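Local atomic coordinates of glycogen synthase (Cyanobacterium sp. CLg1, PDB entry 6GNF), a protein that belongs to the glycogen and starch synthases, with a starch synthase catalytic domain followed by a group 1 glycosyltransferase domain. Residues Y91-S94 and V99-I102. Residues are numbered along the deposited sequence; the frame is centred on the assembly and turned at random.
Sequences YFHS and VDHI
His93 places its CG anti to the backbone N (chi1 -179°), which carries the imidazole across to the neighbouring strand, where Asp100 turns its carboxylate to meet it with CG beside its own backbone N. NE2 of His93 gives a hydrogen bond of 2.6 Å to OD1 of Asp100, received on the anti lone pair of that oxygen. The bond is bent, 143° at the hydrogen, although OD1 lies close to the ring plane; the carboxylate itself is twisted 39° from the imidazole. Over one face of the same ring comes Ile102, whose CD1 sits 3.5 Å from CD2 of His93, while its CG2 branch diverges from that arm and rests 3.9 Å from CD1 of Tyr91.

Beneath these side chains runs the antiparallel hairpin of strands 85-96 and 99-105, toward one edge of the large mixed sheet of the N-terminal domain, between strands 72-82 and 57-63. Ser94 and His101 form a hydrogen-bonded pair: Ser94 N to His101 O and His101 N to Ser94 O both measure 2.8 Å and are nearly straight. The next pair, His93 with Ile102, is non-hydrogen-bonded, and there CA of His93 approaches O of His101 at 3.4 Å in a CA-H...O contact. On the face carrying Ser94 and His101, OG of Ser94 lies 3.5 Å from CB of His101, but its hydrogen-bond partner is Trp103 NE1, and ND1 of His101 turns to Thr60.

Asp100 OD1 also accepts a bond from Gly153 N, so two donors grip one buried oxygen. Together they would favour a charged carboxylate, which in turn could raise the proton affinity of the His93 imidazole.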
# COMPACT_ATOMS: atom_id res chain seq x y z
N TYR A 91 -2.58 18.37 -18.46
CA TYR A 91 -1.70 17.24 -18.22
C TYR A 91 -0.26 17.71 -18.17
O TYR A 91 0.20 18.47 -19.03
CB TYR A 91 -1.86 16.18 -19.32
CG TYR A 91 -3.23 15.55 -19.40
CD1 TYR A 91 -3.62 14.56 -18.50
CD2 TYR A 91 -4.12 15.91 -20.40
CE1 TYR A 91 -4.87 13.96 -18.58
CE2 TYR A 91 -5.38 15.32 -20.49
CZ TYR A 91 -5.76 14.35 -19.58
OH TYR A 91 -7.02 13.77 -19.68
N PHE A 92 0.43 17.33 -17.11
CA PHE A 92 1.86 17.53 -17.00
C PHE A 92 2.51 16.17 -17.19
O PHE A 92 1.86 15.14 -17.00
CB PHE A 92 2.23 18.14 -15.65
CG PHE A 92 1.92 19.60 -15.54
CD1 PHE A 92 0.61 20.05 -15.54
CD2 PHE A 92 2.93 20.53 -15.44
CE1 PHE A 92 0.31 21.39 -15.44
CE2 PHE A 92 2.66 21.88 -15.34
CZ PHE A 92 1.34 22.32 -15.34
N HIS A 93 3.80 16.17 -17.52
CA HIS A 93 4.48 14.97 -17.98
C HIS A 93 5.92 14.96 -17.51
O HIS A 93 6.61 15.95 -17.67
CB HIS A 93 4.40 14.93 -19.52
CG HIS A 93 5.04 13.72 -20.13
ND1 HIS A 93 5.32 13.64 -21.47
CD2 HIS A 93 5.45 12.55 -19.59
CE1 HIS A 93 5.89 12.47 -21.74
NE2 HIS A 93 5.97 11.79 -20.61
N SER A 94 6.32 13.88 -16.86
CA SER A 94 7.73 13.63 -16.59
C SER A 94 8.12 12.24 -17.09
O SER A 94 7.26 11.41 -17.32
CB SER A 94 8.09 13.82 -15.10
OG SER A 94 7.28 13.05 -14.24
N VAL A 99 9.95 5.15 -17.97
CA VAL A 99 8.52 5.24 -17.67
C VAL A 99 8.02 6.69 -17.76
O VAL A 99 8.65 7.60 -17.21
CB VAL A 99 8.20 4.73 -16.25
CG1 VAL A 99 6.70 4.75 -15.99
CG2 VAL A 99 8.74 3.32 -16.04
N ASP A 100 6.87 6.87 -18.43
CA ASP A 100 6.18 8.15 -18.50
C ASP A 100 5.27 8.32 -17.31
O ASP A 100 4.43 7.47 -17.03
CB ASP A 100 5.34 8.24 -19.77
CG ASP A 100 6.18 8.25 -21.02
OD1 ASP A 100 6.65 9.36 -21.40
OD2 ASP A 100 6.46 7.20 -21.62
N HIS A 101 5.40 9.45 -16.61
CA HIS A 101 4.51 9.79 -15.52
C HIS A 101 3.69 10.98 -15.97
O HIS A 101 4.23 12.02 -16.35
CB HIS A 101 5.30 10.13 -14.27
CG HIS A 101 6.22 9.03 -13.84
ND1 HIS A 101 5.76 7.79 -13.45
CD2 HIS A 101 7.56 8.98 -13.77
CE1 HIS A 101 6.79 7.03 -13.14
NE2 HIS A 101 7.89 7.72 -13.33
N ILE A 102 2.38 10.76 -16.07
CA ILE A 102 1.45 11.79 -16.47
C ILE A 102 0.72 12.26 -15.23
O ILE A 102 0.22 11.44 -14.45
CB ILE A 102 0.42 11.26 -17.48
CG1 ILE A 102 1.11 10.50 -18.63
CG2 ILE A 102 -0.47 12.38 -17.99
CD1 ILE A 102 2.17 11.29 -19.33